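Local structure of large adhesion protein (Lap) involved in biofilm formation (Marinobacter hydrocarbonoclasticus, 6XI3) at residues 160-165 against 189-194; 193-198 against 215-220. The protein probably extends the adhesive end of a biofilm-forming RTX adhesin toward its target, through tandem beta-sandwich repeats joined at calcium sites. All coordinates share one frame; numbering follows the deposited sequence.

Contact 1. Residues 160-165 against 189-194. With CA (calcium ion), chain D; EDO (1,2-ethanediol), chain L.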
ATOM      1  N   MET A 160       2.954  16.561   0.943  1.00 29.33           N
ATOM      2  CA  MET A 160       2.682  15.225   1.505  1.00 30.39           C
ATOM      3  C   MET A 160       2.588  14.218   0.361  1.00 30.03           C
ATOM      4  O   MET A 160       1.837  14.464  -0.572  1.00 29.02           O
ATOM      5  CB  MET A 160       1.410  15.275   2.337  1.00 32.74           C
ATOM      6  CG  MET A 160       1.656  16.140   3.549  1.00 37.72           C
ATOM      7  SD  MET A 160       0.253  16.273   4.626  1.00 40.42           S
ATOM      8  CE  MET A 160      -0.689  17.473   3.702  1.00 40.17           C
ATOM      9  N   THR A 161       3.430  13.185   0.410  1.00 27.28           N
ATOM     10  CA  THR A 161       3.614  12.207  -0.685  1.00 28.48           C
ATOM     11  C   THR A 161       3.269  10.828  -0.115  1.00 30.31           C
ATOM     12  O   THR A 161       3.769  10.540   1.002  1.00 28.54           O
ATOM     13  CB  THR A 161       5.034  12.260  -1.262  1.00 30.19           C
ATOM     14  OG1 THR A 161       5.275  13.588  -1.708  1.00 33.80           O
ATOM     15  CG2 THR A 161       5.235  11.301  -2.414  1.00 32.80           C
ATOM     16  N   ASP A 162       2.420  10.064  -0.816  1.00 27.05           N
ATOM     17  CA  ASP A 162       1.942   8.728  -0.362  1.00 29.23           C
ATOM     18  C   ASP A 162       2.772   7.610  -1.012  1.00 28.73           C
ATOM     19  O   ASP A 162       3.738   7.920  -1.779  1.00 26.01           O
ATOM     20  CB  ASP A 162       0.427   8.630  -0.534  1.00 25.81           C
ATOM     21  CG  ASP A 162      -0.056   8.515  -1.963  1.00 28.32           C
ATOM     22  OD1 ASP A 162       0.807   8.380  -2.858  1.00 29.43           O
ATOM     23  OD2 ASP A 162      -1.306   8.603  -2.166  1.00 28.75           O
ATOM     24  N   SER A 163       2.398   6.356  -0.731  1.00 26.00           N
ATOM     25  CA  SER A 163       3.136   5.152  -1.201  1.00 31.59           C
ATOM     26  C   SER A 163       3.012   4.995  -2.722  1.00 34.29           C
ATOM     27  O   SER A 163       3.770   4.196  -3.256  1.00 36.96           O
ATOM     28  CB  SER A 163       2.658   3.884  -0.514  1.00 27.17           C
ATOM     29  OG  SER A 163       1.253   3.756  -0.633  1.00 25.72           O
ATOM     30  N   ALA A 164       2.063   5.680  -3.367  1.00 31.88           N
ATOM     31  CA  ALA A 164       1.820   5.604  -4.828  1.00 32.64           C
ATOM     32  C   ALA A 164       2.418   6.813  -5.557  1.00 34.30           C
ATOM     33  O   ALA A 164       2.222   6.858  -6.773  1.00 37.11           O
ATOM     34  CB  ALA A 164       0.335   5.492  -5.103  1.00 31.83           C
ATOM     35  N   GLY A 165       3.054   7.763  -4.846  1.00 32.14           N
ATOM     36  CA  GLY A 165       3.535   9.052  -5.389  1.00 28.64           C
ATOM     37  C   GLY A 165       2.461  10.116  -5.604  1.00 27.90           C
ATOM     38  O   GLY A 165       2.811  11.217  -6.090  1.00 30.95           O
ATOM     39  N   SER A 189      -7.223  12.368  -0.624  1.00 26.33           N
ATOM     40  CA  SER A 189      -6.675  12.072  -1.971  1.00 27.92           C
ATOM     41  C   SER A 189      -5.477  11.112  -1.891  1.00 30.19           C
ATOM     42  O   SER A 189      -5.037  10.650  -2.949  1.00 29.16           O
ATOM     43  CB  SER A 189      -6.300  13.335  -2.691  1.00 27.29           C
ATOM     44  OG  SER A 189      -5.000  13.772  -2.307  1.00 28.80           O
ATOM     45  N   LEU A 190      -4.953  10.800  -0.699  1.00 27.17           N
ATOM     46  CA  LEU A 190      -3.763   9.919  -0.599  1.00 25.06           C
ATOM     47  C   LEU A 190      -4.215   8.483  -0.329  1.00 23.25           C
ATOM     48  O   LEU A 190      -5.315   8.271   0.133  1.00 25.08           O
ATOM     49  CB  LEU A 190      -2.798  10.438   0.467  1.00 25.72           C
ATOM     50  CG  LEU A 190      -2.313  11.885   0.272  1.00 27.44           C
ATOM     51  CD1 LEU A 190      -1.379  12.283   1.401  1.00 27.59           C
ATOM     52  CD2 LEU A 190      -1.614  12.102  -1.063  1.00 26.85           C
ATOM     53  N   VAL A 191      -3.355   7.531  -0.633  1.00 25.09           N
ATOM     54  CA  VAL A 191      -3.576   6.090  -0.324  1.00 26.02           C
ATOM     55  C   VAL A 191      -2.770   5.709   0.920  1.00 23.24           C
ATOM     56  O   VAL A 191      -1.844   6.460   1.282  1.00 21.35           O
ATOM     57  CB  VAL A 191      -3.251   5.220  -1.554  1.00 27.40           C
ATOM     58  CG1 VAL A 191      -4.079   5.701  -2.760  1.00 28.67           C
ATOM     59  CG2 VAL A 191      -1.758   5.185  -1.883  1.00 26.95           C
ATOM     60  N   ASP A 192      -3.159   4.587   1.533  1.00 23.38           N
ATOM     61  CA  ASP A 192      -2.584   4.056   2.783  1.00 22.05           C
ATOM     62  C   ASP A 192      -1.112   3.683   2.563  1.00 22.48           C
ATOM     63  O   ASP A 192      -0.681   3.434   1.421  1.00 24.30           O
ATOM     64  CB  ASP A 192      -3.445   2.917   3.326  1.00 23.68           C
ATOM     65  CG  ASP A 192      -4.772   3.395   3.871  1.00 23.00           C
ATOM     66  OD1 ASP A 192      -4.949   4.638   3.996  1.00 23.91           O
ATOM     67  OD2 ASP A 192      -5.641   2.538   4.152  1.00 22.69           O
ATOM     68  N   GLY A 193      -0.386   3.621   3.663  1.00 22.60           N
ATOM     69  CA  GLY A 193       1.029   3.256   3.745  1.00 22.93           C
ATOM     70  C   GLY A 193       1.821   4.419   4.292  1.00 22.36           C
ATOM     71  O   GLY A 193       1.226   5.279   4.938  1.00 25.47           O
ATOM     72  N   ASP A 194       3.121   4.441   4.041  1.00 25.67           N
ATOM     73  CA  ASP A 194       4.014   5.482   4.591  1.00 25.51           C
ATOM     74  C   ASP A 194       3.631   6.822   3.945  1.00 25.67           C
ATOM     75  O   ASP A 194       3.364   6.851   2.760  1.00 27.38           O
ATOM     76  CB  ASP A 194       5.482   5.110   4.396  1.00 29.98           C
ATOM     77  CG  ASP A 194       6.404   6.010   5.221  1.00 38.44           C
ATOM     78  OD1 ASP A 194       6.164   6.148   6.432  1.00 38.91           O
ATOM     79  OD2 ASP A 194       7.342   6.586   4.650  1.00 45.58           O
TER
HETATM   80 CA    CA D 503      -5.247   0.326   4.951  1.00 24.99          CA
HETATM   81  C1  EDO L 511      -8.561   6.983  -1.547  1.00 63.59           C
HETATM   82  O1  EDO L 511      -7.338   7.545  -2.010  1.00 52.28           O
HETATM   83  C2  EDO L 511      -9.216   7.674  -0.394  1.00 62.97           C
HETATM   84  O2  EDO L 511     -10.362   8.435  -0.673  1.00 70.71           O
HETATM   85  O   HOH W   1       0.912   5.922   1.475  1.00 23.21           O
HETATM   86  O   HOH W   2      -5.433  -1.929   5.652  1.00 25.67           O
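Met160, the penultimate residue of its strand, lays CB against CD1 of Leu190 at 4.2 Å. The main contact comes at Asp162, where a type I beta turn running to Gly165 begins. With chi1 at 72°, the carboxylate of Asp162 lies between its own backbone N and carbonyl carbon, and its two oxygens take different partners, OD1 within its own turn and OD2 across the contact. OD1 accepts from Ala164 N, which comes from above the carboxylate plane; this is an Asx turn. OD2 accepts from Val191 N at 2.8 Å, on the anti side and tilted from the carboxylate plane. The N-H...O angle is 163°. Asn166 ND2 also bonds to OD2, which should hold the carboxylate against rotation. Val191 CG2 sits over the carboxylate face, 3.5 Å from Asp162 OD2. Ser163 OG donates to Asp192 O at 2.8 Å. Water 1 accepts from Ser163 N at 2.7 Å and lies close to Val191 O and Asp194 O, between the turn and the second segment. Ala164 CB touches the same methyl, Val191 CG2, at 3.9 Å. The turn thus holds the loop just before Asp192, whose OD2 binds a calcium ion while OD1 accepts a hydrogen bond from Ala219 N. Strand 155-161 ends here between strands 167-173 and 193-202; Met160 and Leu190 both pack on Val168.

Contact 2. Residues 193-198 against 215-220. With CA (calcium ion), chain D.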
ATOM      1  N   GLY A 193      -0.386   3.621   3.663  1.00 22.60           N
ATOM      2  CA  GLY A 193       1.029   3.256   3.745  1.00 22.93           C
ATOM      3  C   GLY A 193       1.821   4.419   4.292  1.00 22.36           C
ATOM      4  O   GLY A 193       1.226   5.279   4.938  1.00 25.47           O
ATOM      5  N   ASP A 194       3.121   4.441   4.041  1.00 25.67           N
ATOM      6  CA  ASP A 194       4.014   5.482   4.591  1.00 25.51           C
ATOM      7  C   ASP A 194       3.631   6.822   3.945  1.00 25.67           C
ATOM      8  O   ASP A 194       3.364   6.851   2.760  1.00 27.38           O
ATOM      9  CB  ASP A 194       5.482   5.110   4.396  1.00 29.98           C
ATOM     10  CG  ASP A 194       6.404   6.010   5.221  1.00 38.44           C
ATOM     11  OD1 ASP A 194       6.164   6.148   6.432  1.00 38.91           O
ATOM     12  OD2 ASP A 194       7.342   6.586   4.650  1.00 45.58           O
ATOM     13  N   LEU A 195       3.560   7.888   4.724  1.00 26.18           N
ATOM     14  CA  LEU A 195       3.299   9.260   4.225  1.00 26.09           C
ATOM     15  C   LEU A 195       4.577  10.028   4.499  1.00 26.95           C
ATOM     16  O   LEU A 195       5.086   9.937   5.654  1.00 25.09           O
ATOM     17  CB  LEU A 195       2.199   9.944   5.039  1.00 32.21           C
ATOM     18  CG  LEU A 195       0.753   9.720   4.662  1.00 40.47           C
ATOM     19  CD1 LEU A 195      -0.099  10.768   5.382  1.00 41.18           C
ATOM     20  CD2 LEU A 195       0.550   9.785   3.153  1.00 42.51           C
ATOM     21  N   THR A 196       5.084  10.746   3.521  1.00 26.81           N
ATOM     22  CA  THR A 196       6.278  11.587   3.730  1.00 29.36           C
ATOM     23  C   THR A 196       5.815  13.041   3.751  1.00 31.78           C
ATOM     24  O   THR A 196       5.165  13.461   2.771  1.00 31.53           O
ATOM     25  CB  THR A 196       7.313  11.339   2.633  1.00 33.75           C
ATOM     26  OG1 THR A 196       7.797  10.026   2.856  1.00 37.41           O
ATOM     27  CG2 THR A 196       8.462  12.317   2.686  1.00 38.90           C
ATOM     28  N   VAL A 197       6.148  13.785   4.803  1.00 28.56           N
ATOM     29  CA  VAL A 197       5.805  15.226   4.883  1.00 28.92           C
ATOM     30  C   VAL A 197       7.099  16.022   4.684  1.00 32.39           C
ATOM     31  O   VAL A 197       8.030  15.835   5.484  1.00 33.84           O
ATOM     32  CB  VAL A 197       5.067  15.589   6.181  1.00 29.11           C
ATOM     33  CG1 VAL A 197       4.779  17.082   6.271  1.00 30.42           C
ATOM     34  CG2 VAL A 197       3.760  14.831   6.297  1.00 33.50           C
ATOM     35  N   GLU A 198       7.147  16.859   3.648  1.00 30.12           N
ATOM     36  CA  GLU A 198       8.297  17.748   3.381  1.00 33.44           C
ATOM     37  C   GLU A 198       7.865  19.211   3.563  1.00 33.01           C
ATOM     38  O   GLU A 198       6.766  19.583   3.083  1.00 27.61           O
ATOM     39  CB  GLU A 198       8.831  17.455   1.983  1.00 40.29           C
ATOM     40  CG  GLU A 198       9.937  18.393   1.550  1.00 48.84           C
ATOM     41  CD  GLU A 198      11.300  18.054   2.125  1.00 61.42           C
ATOM     42  OE1 GLU A 198      11.595  16.842   2.262  1.00 66.98           O
ATOM     43  OE2 GLU A 198      12.065  18.997   2.441  1.00 64.23           O
ATOM     44  N   GLY A 215       5.009   9.176   8.575  1.00 26.81           N
ATOM     45  CA  GLY A 215       4.048   8.486   9.439  1.00 27.62           C
ATOM     46  C   GLY A 215       3.248   7.518   8.619  1.00 28.04           C
ATOM     47  O   GLY A 215       3.313   7.581   7.374  1.00 27.57           O
ATOM     48  N   THR A 216       2.414   6.750   9.284  1.00 26.52           N
ATOM     49  CA  THR A 216       1.577   5.737   8.617  1.00 25.46           C
ATOM     50  C   THR A 216       0.155   6.261   8.445  1.00 23.63           C
ATOM     51  O   THR A 216      -0.442   6.752   9.413  1.00 24.45           O
ATOM     52  CB  THR A 216       1.526   4.451   9.431  1.00 27.86           C
ATOM     53  OG1 THR A 216       2.904   4.170   9.681  1.00 26.11           O
ATOM     54  CG2 THR A 216       0.813   3.327   8.706  1.00 28.40           C
ATOM     55  N   PHE A 217      -0.393   6.019   7.267  1.00 22.99           N
ATOM     56  CA  PHE A 217      -1.795   6.314   6.909  1.00 21.79           C
ATOM     57  C   PHE A 217      -2.485   4.965   6.717  1.00 22.93           C
ATOM     58  O   PHE A 217      -2.005   4.103   5.937  1.00 24.46           O
ATOM     59  CB  PHE A 217      -1.808   7.202   5.674  1.00 22.75           C
ATOM     60  CG  PHE A 217      -3.133   7.823   5.324  1.00 24.69           C
ATOM     61  CD1 PHE A 217      -4.006   8.252   6.312  1.00 24.67           C
ATOM     62  CD2 PHE A 217      -3.507   7.964   3.994  1.00 25.72           C
ATOM     63  CE1 PHE A 217      -5.225   8.813   5.965  1.00 26.54           C
ATOM     64  CE2 PHE A 217      -4.717   8.557   3.649  1.00 26.85           C
ATOM     65  CZ  PHE A 217      -5.572   8.987   4.644  1.00 25.84           C
ATOM     66  N   ASP A 218      -3.576   4.775   7.440  1.00 25.66           N
ATOM     67  CA  ASP A 218      -4.389   3.547   7.365  1.00 26.01           C
ATOM     68  C   ASP A 218      -5.833   3.982   7.529  1.00 24.54           C
ATOM     69  O   ASP A 218      -6.419   3.685   8.580  1.00 25.68           O
ATOM     70  CB  ASP A 218      -3.931   2.497   8.376  1.00 28.45           C
ATOM     71  CG  ASP A 218      -4.595   1.136   8.129  1.00 29.49           C
ATOM     72  OD1 ASP A 218      -5.455   1.045   7.227  1.00 22.73           O
ATOM     73  OD2 ASP A 218      -4.259   0.186   8.843  1.00 33.56           O
ATOM     74  N   ALA A 219      -6.385   4.632   6.507  1.00 26.59           N
ATOM     75  CA  ALA A 219      -7.790   5.107   6.474  1.00 24.54           C
ATOM     76  C   ALA A 219      -8.720   4.048   5.844  1.00 27.33           C
ATOM     77  O   ALA A 219      -9.950   4.096   6.093  1.00 27.48           O
ATOM     78  CB  ALA A 219      -7.859   6.427   5.766  1.00 25.50           C
ATOM     79  N   THR A 220      -8.183   3.113   5.064  1.00 27.51           N
ATOM     80  CA  THR A 220      -9.000   2.124   4.298  1.00 28.29           C
ATOM     81  C   THR A 220      -8.634   0.719   4.784  1.00 23.92           C
ATOM     82  O   THR A 220      -7.430   0.360   4.811  1.00 25.82           O
ATOM     83  CB  THR A 220      -8.869   2.351   2.786  1.00 29.43           C
ATOM     84  OG1 THR A 220      -9.050   3.744   2.504  1.00 28.72           O
ATOM     85  CG2 THR A 220      -9.881   1.576   1.963  1.00 29.71           C
TER
HETATM   86 CA    CA D 503      -5.247   0.326   4.951  1.00 24.99          CA
HETATM   87  O   HOH W   2      -5.433  -1.929   5.652  1.00 25.67           O
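Gly193 and Phe217 face each other as a hydrogen-bonded pair of an antiparallel beta hairpin, strands 193-202 and 208-217, in an Ig-like beta-sandwich domain. Gly193 N donates to Phe217 O at 2.8 Å, and Phe217 N returns a bond to Gly193 O. Leu195 and Gly215 form the second hydrogen-bonded pair. Here Leu195 N donates to Gly215 O at 2.7 Å. Asp194 and Thr216 make the non-hydrogen-bonded pair between them.

Leu195 and Phe217 point to one face of the sheet, and Asp194 and Thr216 to the other. Leu195 has chi1 at -86°, with CG beside the backbone N. This sets CG 3.7 Å from Phe217 CB and brings CD1 obliquely to the ring. The Phe217 ring itself is carried away from strand 193-198 by chi1 of -168°, which puts CG anti to the backbone N. Phe217 touches Ile134 of strand 126-135 and Ile187 of a loop, consistent with a place in the sandwich interior. Ala219 N lies over one ring face, offset toward the rim. On the exposed face, the extended chi1 of Asp194 swings its carboxylate along the neighbouring strand. OD1 stops 3.3 Å from Gly215 O, where both atoms are acceptors and no bond forms.

Past Phe217 the chain leaves the sheet and becomes part of a calcium site. Asp192, Asp246 and Asn302 complete the protein ligands, so residues beyond the hairpin share the ion. Asp218 OD1 binds the calcium ion at 2.4 Å, and Thr220 O binds the same ion at 2.2 Å.

Overall arrangement
From the N terminus, strand 155-161 runs into the turn at 162-165. The chain goes out through strands 167-173 and 180-186 and returns at 189-194, where contact 1 closes the loop. Contact 2 begins where contact 1 ends, sharing Gly193 and Asp194, and closes the next loop when strand 208-217 comes back beside strand 193-202. The two loops follow one another along the chain. Strand 193-202 lies between strands 155-161 and 208-217 in one sheet, and Thr161 O meets Thr196 N at 2.8 Å. Both contacts lead to one calcium ion, through Asp192 and through Asp218 and Thr220. Asp246 and Asn302, from later in the chain, bind it too, which probably links this sheet end to the next repeat.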